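Local structure of mevalonate 3-kinase (Thermoplasma acidophilum, 4RKS) at residues A[192-198]-A[299-305]. The protein phosphorylates (R)-mevalonate with ATP to give mevalonate 3-phosphate, a step of the alternative mevalonate pathway of extreme acidophiles. Sequence-based numbering, arbitrary orientation.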
loop_
_atom_site.group_PDB
_atom_site.type_symbol
_atom_site.label_atom_id
_atom_site.label_comp_id
_atom_site.label_asym_id
_atom_site.label_seq_id
_atom_site.Cartn_x
_atom_site.Cartn_y
_atom_site.Cartn_z
ATOM N N GLY A 192 4.623 -19.207 5.862
ATOM C CA GLY A 192 3.746 -20.339 5.628
ATOM C C GLY A 192 2.473 -19.937 4.904
ATOM O O GLY A 192 1.548 -20.736 4.769
ATOM N N TYR A 193 2.413 -18.693 4.435
ATOM C CA TYR A 193 1.184 -18.194 3.824
ATOM C C TYR A 193 1.452 -17.566 2.476
ATOM O O TYR A 193 2.553 -17.075 2.211
ATOM C CB TYR A 193 0.491 -17.191 4.757
ATOM C CG TYR A 193 -0.016 -17.863 6.002
ATOM C CD1 TYR A 193 0.838 -18.113 7.071
ATOM C CD2 TYR A 193 -1.340 -18.283 6.101
ATOM C CE1 TYR A 193 0.387 -18.755 8.211
ATOM C CE2 TYR A 193 -1.802 -18.926 7.243
ATOM C CZ TYR A 193 -0.929 -19.156 8.292
ATOM O OH TYR A 193 -1.361 -19.788 9.431
ATOM N N SER A 194 0.448 -17.613 1.613
ATOM C CA SER A 194 0.527 -16.937 0.330
ATOM C C SER A 194 -0.761 -16.183 0.107
ATOM O O SER A 194 -1.755 -16.426 0.780
ATOM C CB SER A 194 0.764 -17.927 -0.824
ATOM O OG SER A 194 1.858 -18.788 -0.556
ATOM N N ILE A 195 -0.740 -15.269 -0.854
ATOM C CA ILE A 195 -1.955 -14.594 -1.267
ATOM C C ILE A 195 -2.170 -14.816 -2.754
ATOM O O ILE A 195 -1.298 -14.499 -3.572
ATOM C CB ILE A 195 -1.898 -13.085 -0.947
ATOM C CG1 ILE A 195 -1.957 -12.878 0.573
ATOM C CG2 ILE A 195 -3.050 -12.338 -1.622
ATOM C CD1 ILE A 195 -1.760 -11.442 1.018
ATOM N N VAL A 196 -3.311 -15.391 -3.116
ATOM C CA VAL A 196 -3.652 -15.462 -4.533
ATOM C C VAL A 196 -4.528 -14.267 -4.913
ATOM O O VAL A 196 -5.638 -14.103 -4.408
ATOM C CB VAL A 196 -4.369 -16.782 -4.900
ATOM C CG1 VAL A 196 -4.628 -16.837 -6.416
ATOM C CG2 VAL A 196 -3.533 -17.963 -4.460
ATOM N N ALA A 197 -4.021 -13.428 -5.808
ATOM C CA ALA A 197 -4.771 -12.252 -6.235
ATOM C C ALA A 197 -5.579 -12.543 -7.504
ATOM O O ALA A 197 -5.042 -13.004 -8.515
ATOM C CB ALA A 197 -3.825 -11.068 -6.460
ATOM N N PHE A 198 -6.876 -12.270 -7.436
ATOM C CA PHE A 198 -7.740 -12.401 -8.592
ATOM C C PHE A 198 -8.085 -11.024 -9.118
ATOM O O PHE A 198 -8.842 -10.281 -8.482
ATOM C CB PHE A 198 -9.007 -13.175 -8.230
ATOM C CG PHE A 198 -8.743 -14.602 -7.814
ATOM C CD1 PHE A 198 -8.392 -14.905 -6.511
ATOM C CD2 PHE A 198 -8.845 -15.637 -8.733
ATOM C CE1 PHE A 198 -8.154 -16.211 -6.127
ATOM C CE2 PHE A 198 -8.600 -16.945 -8.357
ATOM C CZ PHE A 198 -8.259 -17.234 -7.053
ATOM N N VAL A 299 -9.607 -9.245 -5.893
ATOM C CA VAL A 299 -9.914 -10.025 -4.705
ATOM C C VAL A 299 -8.661 -10.760 -4.270
ATOM O O VAL A 299 -8.135 -11.613 -5.005
ATOM C CB VAL A 299 -11.054 -11.031 -4.946
ATOM C CG1 VAL A 299 -11.268 -11.895 -3.703
ATOM C CG2 VAL A 299 -12.323 -10.306 -5.331
ATOM N N TYR A 300 -8.190 -10.425 -3.074
ATOM C CA TYR A 300 -6.947 -10.967 -2.525
ATOM C C TYR A 300 -7.247 -12.094 -1.553
ATOM O O TYR A 300 -7.904 -11.874 -0.546
ATOM C CB TYR A 300 -6.152 -9.875 -1.805
ATOM C CG TYR A 300 -5.752 -8.708 -2.663
ATOM C CD1 TYR A 300 -4.674 -8.809 -3.542
ATOM C CD2 TYR A 300 -6.419 -7.488 -2.569
ATOM C CE1 TYR A 300 -4.284 -7.732 -4.310
ATOM C CE2 TYR A 300 -6.037 -6.411 -3.337
ATOM C CZ TYR A 300 -4.970 -6.541 -4.202
ATOM O OH TYR A 300 -4.586 -5.480 -4.969
ATOM N N VAL A 301 -6.781 -13.301 -1.854
ATOM C CA VAL A 301 -7.124 -14.448 -1.020
ATOM C C VAL A 301 -5.912 -15.026 -0.297
ATOM O O VAL A 301 -5.004 -15.604 -0.919
ATOM C CB VAL A 301 -7.803 -15.554 -1.856
ATOM C CG1 VAL A 301 -8.323 -16.643 -0.954
ATOM C CG2 VAL A 301 -8.940 -14.961 -2.652
ATOM N N ALA A 302 -5.906 -14.847 1.022
ATOM C CA ALA A 302 -4.913 -15.462 1.884
ATOM C C ALA A 302 -5.156 -16.957 1.980
ATOM O O ALA A 302 -6.298 -17.396 2.089
ATOM C CB ALA A 302 -4.944 -14.839 3.269
ATOM N N VAL A 303 -4.076 -17.732 1.977
ATOM C CA VAL A 303 -4.178 -19.178 2.024
ATOM C C VAL A 303 -2.893 -19.770 2.607
ATOM O O VAL A 303 -1.809 -19.177 2.489
ATOM C CB VAL A 303 -4.459 -19.760 0.603
ATOM C CG1 VAL A 303 -3.289 -19.491 -0.330
ATOM C CG2 VAL A 303 -4.783 -21.260 0.638
ATOM N N GLU A 304 -3.002 -20.936 3.236
ATOM C CA GLU A 304 -1.810 -21.644 3.694
ATOM C C GLU A 304 -1.005 -22.125 2.492
ATOM O O GLU A 304 -1.568 -22.513 1.459
ATOM C CB GLU A 304 -2.177 -22.806 4.603
ATOM C CG GLU A 304 -2.722 -22.374 5.941
ATOM C CD GLU A 304 -3.494 -23.489 6.634
ATOM O OE1 GLU A 304 -4.450 -24.012 6.025
ATOM O OE2 GLU A 304 -3.151 -23.837 7.783
ATOM N N SER A 305 0.315 -22.091 2.631
ATOM C CA SER A 305 1.203 -22.351 1.508
ATOM C C SER A 305 0.910 -23.706 0.857
ATOM O O SER A 305 0.941 -23.828 -0.371
ATOM C CB SER A 305 2.665 -22.267 1.954
ATOM O OG SER A 305 3.097 -20.911 1.961
#
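Tyr-193 and Glu-304 sit abreast at one end of an antiparallel strand pair and illustrate how a ladder of backbone bonds sets side chains beside one another. With CG turned anti to the carbonyl carbon (chi1 -67°), the tyrosine ring runs along the glutamate. Read outward, its CB lies 3.8 Å from Val-303 O, its CD2 is equally near that oxygen, and CE2 reaches Glu-304 CG at 3.8 Å. Ring and carboxylate planes differ by 25°, and both polar ends converge on Lys-244 of helix 243-262: Tyr-193 OH by a hydrogen bond, Glu-304 OE2 by a salt bridge. Were Tyr-193 reduced to an alanine, Glu-304 CG would probably lose its aromatic neighbour and Lys-244 one of its partners.

Between the strands, paired bonds join Ser-194 with Val-303, Val-196 with Val-301 and Phe-198 with Val-299; Ser-305 N extends the ladder to Gly-192 O. Ser-194 N to Val-303 O is 2.9 Å and nearly straight (172°).

The two faces then divide the packing. On one, Phe-198 presents its ring edge to Val-299 O, while CE1 meets Val-301 CG2 at 3.8 Å; helices 271-283 and 308-312 pack on this side. On the other, Ile-195 CG2 approaches Tyr-300 CB at 4.0 Å, and Ala-197 CB touches Tyr-300 CD1 at 3.8 Å. Tyr-300 lies on this face, its side chain about 8 Å from bound mevalonate, which places the pair near the active site of this GHMP kinase without touching the substrate.

Strands 321-327 and 289-292 continue the hydrogen bonding outward, so both strands have a further neighbour on their outer side. The chemistry of the pair implies a largely apolar junction, knit by main-chain bonds, whose charged element is confined to the Tyr-193 end.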